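Local coordinates for uncharacterized HTH-type transcriptional regulator YydK (Bacillus subtilis subsp. subtilis, PDB 3BWG), which probably binds DNA as a transcription factor of the GntR family, with a winged helix-turn-helix domain joined to a UTRA domain, at residues 98-103 and 125-130. Sequence-based numbering, arbitrary orientation.
Sequences KVIELD and YVKRVR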
loop_
_atom_site.group_PDB
_atom_site.type_symbol
_atom_site.label_atom_id
_atom_site.label_comp_id
_atom_site.label_asym_id
_atom_site.label_seq_id
_atom_site.Cartn_x
_atom_site.Cartn_y
_atom_site.Cartn_z
ATOM N N LYS B 98 12.360 -19.726 -12.201
ATOM C CA LYS B 98 12.703 -20.351 -13.458
ATOM C C LYS B 98 12.707 -19.239 -14.536
ATOM O O LYS B 98 11.688 -18.607 -14.770
ATOM C CB LYS B 98 11.632 -21.396 -13.768
ATOM C CG LYS B 98 11.848 -22.266 -14.980
ATOM C CD LYS B 98 10.746 -23.336 -14.994
ATOM C CE LYS B 98 10.380 -23.817 -16.400
ATOM N NZ LYS B 98 11.255 -24.937 -16.900
ATOM N N VAL B 99 13.858 -18.992 -15.158
ATOM C CA VAL B 99 13.948 -17.978 -16.186
ATOM C C VAL B 99 13.483 -18.608 -17.479
ATOM O O VAL B 99 14.047 -19.587 -17.918
ATOM C CB VAL B 99 15.394 -17.418 -16.362
ATOM C CG1 VAL B 99 15.446 -16.360 -17.456
ATOM C CG2 VAL B 99 15.892 -16.834 -15.073
ATOM N N ILE B 100 12.458 -18.035 -18.081
ATOM C CA ILE B 100 11.957 -18.513 -19.341
ATOM C C ILE B 100 12.687 -17.798 -20.471
ATOM O O ILE B 100 13.086 -18.446 -21.437
ATOM C CB ILE B 100 10.433 -18.338 -19.456
ATOM C CG1 ILE B 100 9.743 -19.043 -18.300
ATOM C CG2 ILE B 100 9.921 -18.936 -20.798
ATOM C CD1 ILE B 100 8.382 -18.529 -18.023
ATOM N N GLU B 101 12.844 -16.474 -20.356
ATOM C CA GLU B 101 13.574 -15.681 -21.334
ATOM C C GLU B 101 14.390 -14.566 -20.645
ATOM O O GLU B 101 13.991 -14.028 -19.619
ATOM C CB GLU B 101 12.611 -15.009 -22.313
ATOM C CG GLU B 101 12.047 -15.874 -23.449
ATOM C CD GLU B 101 11.139 -15.046 -24.387
ATOM O OE1 GLU B 101 11.664 -14.350 -25.291
ATOM O OE2 GLU B 101 9.901 -15.066 -24.207
ATOM N N LEU B 102 15.532 -14.228 -21.222
ATOM C CA LEU B 102 16.266 -13.051 -20.838
ATOM C C LEU B 102 17.022 -12.687 -22.063
ATOM O O LEU B 102 17.762 -13.518 -22.585
ATOM C CB LEU B 102 17.245 -13.340 -19.688
ATOM C CG LEU B 102 18.357 -12.331 -19.348
ATOM C CD1 LEU B 102 17.857 -10.978 -18.820
ATOM C CD2 LEU B 102 19.348 -12.956 -18.379
ATOM N N ASP B 103 16.807 -11.479 -22.565
ATOM C CA ASP B 103 17.565 -11.008 -23.707
ATOM C C ASP B 103 17.550 -9.482 -23.770
ATOM O O ASP B 103 16.956 -8.827 -22.920
ATOM C CB ASP B 103 17.044 -11.641 -25.005
ATOM C CG ASP B 103 15.636 -11.224 -25.338
ATOM O OD1 ASP B 103 15.154 -10.196 -24.811
ATOM O OD2 ASP B 103 15.000 -11.918 -26.146
ATOM N N TYR B 125 14.860 -7.721 -21.261
ATOM C CA TYR B 125 13.536 -8.290 -21.095
ATOM C C TYR B 125 13.629 -9.550 -20.287
ATOM O O TYR B 125 14.427 -10.419 -20.604
ATOM C CB TYR B 125 12.928 -8.608 -22.466
ATOM C CG TYR B 125 11.672 -9.447 -22.430
ATOM C CD1 TYR B 125 10.442 -8.860 -22.128
ATOM C CD2 TYR B 125 11.699 -10.825 -22.733
ATOM C CE1 TYR B 125 9.299 -9.601 -22.090
ATOM C CE2 TYR B 125 10.528 -11.582 -22.719
ATOM C CZ TYR B 125 9.334 -10.950 -22.380
ATOM O OH TYR B 125 8.130 -11.616 -22.348
ATOM N N VAL B 126 12.799 -9.676 -19.260
ATOM C CA VAL B 126 12.783 -10.928 -18.518
ATOM C C VAL B 126 11.406 -11.555 -18.386
ATOM O O VAL B 126 10.401 -10.857 -18.212
ATOM C CB VAL B 126 13.666 -10.918 -17.192
ATOM C CG1 VAL B 126 14.420 -9.627 -17.003
ATOM C CG2 VAL B 126 12.934 -11.439 -15.946
ATOM N N LYS B 127 11.352 -12.862 -18.597
ATOM C CA LYS B 127 10.124 -13.600 -18.476
ATOM C C LYS B 127 10.455 -14.744 -17.501
ATOM O O LYS B 127 11.409 -15.509 -17.742
ATOM C CB LYS B 127 9.694 -14.136 -19.841
ATOM C CG LYS B 127 8.365 -14.898 -19.782
ATOM C CD LYS B 127 8.055 -15.747 -21.031
ATOM C CE LYS B 127 7.459 -14.870 -22.132
ATOM N NZ LYS B 127 7.139 -15.753 -23.313
ATOM N N ARG B 128 9.719 -14.831 -16.388
ATOM C CA ARG B 128 10.022 -15.843 -15.390
ATOM C C ARG B 128 8.802 -16.271 -14.577
ATOM O O ARG B 128 7.828 -15.507 -14.387
ATOM C CB ARG B 128 11.204 -15.406 -14.496
ATOM C CG ARG B 128 10.912 -14.365 -13.438
ATOM C CD ARG B 128 12.172 -13.863 -12.763
ATOM N NE ARG B 128 11.828 -12.673 -11.984
ATOM C CZ ARG B 128 12.529 -12.172 -10.974
ATOM N NH1 ARG B 128 13.664 -12.742 -10.585
ATOM N NH2 ARG B 128 12.076 -11.090 -10.357
ATOM N N VAL B 129 8.832 -17.519 -14.151
ATOM C CA VAL B 129 7.841 -18.018 -13.223
ATOM C C VAL B 129 8.566 -18.069 -11.912
ATOM O O VAL B 129 9.744 -18.491 -11.840
ATOM C CB VAL B 129 7.294 -19.419 -13.626
ATOM C CG1 VAL B 129 6.216 -19.958 -12.614
ATOM C CG2 VAL B 129 6.727 -19.373 -15.056
ATOM N N ARG B 130 7.889 -17.597 -10.876
ATOM C CA ARG B 130 8.470 -17.628 -9.539
ATOM C C ARG B 130 7.702 -18.590 -8.628
ATOM O O ARG B 130 6.525 -18.840 -8.864
ATOM C CB ARG B 130 8.593 -16.216 -8.968
ATOM C CG ARG B 130 9.061 -15.180 -9.994
ATOM C CD ARG B 130 9.484 -13.885 -9.294
ATOM N NE ARG B 130 10.742 -14.132 -8.551
ATOM C CZ ARG B 130 11.224 -13.320 -7.612
ATOM N NH1 ARG B 130 10.564 -12.198 -7.306
ATOM N NH2 ARG B 130 12.381 -13.612 -7.003
#
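The ring of Tyr-125 has the carboxylate of Glu-101 at one edge, OE2 lying 3.8 Å from CE2 near the ring plane. The carboxylate is turned 63° from the ring. Arg-105 adds a cation-pi contact to this ring and salt bridges to Glu-101 and Asp-103. The guanidinium of Arg-128 has NE of Arg-130 over the centre of one face. Arg-128 NE forms a salt bridge with Glu-140, and Arg-128 NH1 bonds to the carbonyls of Val-157 and His-159, so this buried charge is well gripped.

Strands 98-103 and 125-130 run antiparallel, with a classic beta bulge between them. Ile-100 and Glu-101 both face Lys-127, whose carbonyl O accepts from Ile-100 N at 2.8 Å and from Glu-101 N at 3.1 Å. The second donor sits on a lone pair. The bulge turns Ile-100 toward the partner strand, where its CD1 packs 3.5 Å from CG2 of Val-129.

Lys-127 starts with CG anti to the backbone N (chi1 -178°) and bends at chi3 (-82°). It lies alongside Glu-101 and ends in a salt bridge, NZ to OE2 at 3.0 Å. Its CD rests 3.7 Å from CG2 of Ile-100. An alanine here would remove the salt bridge and the methylenes beside Ile-100, and would probably loosen the side-chain packing around the bulge.

On the face opposite Glu-101 and Lys-127, Leu-102 and Val-126 lie side by side, CD1 to CG1 at 4.1 Å.

Strand 95-105 is one of the two outermost strands, within this chain, of the antiparallel sheet of the UTRA domain. Strand 123-132 separates it from strand 135-145. Tyr-192 of helix 187-193 packs on Ile-100, Lys-127 and Val-129, while Val-157 of helix 154-157 packs on Val-99, Leu-102 and Val-126, so each face of this strand pair meets a helix.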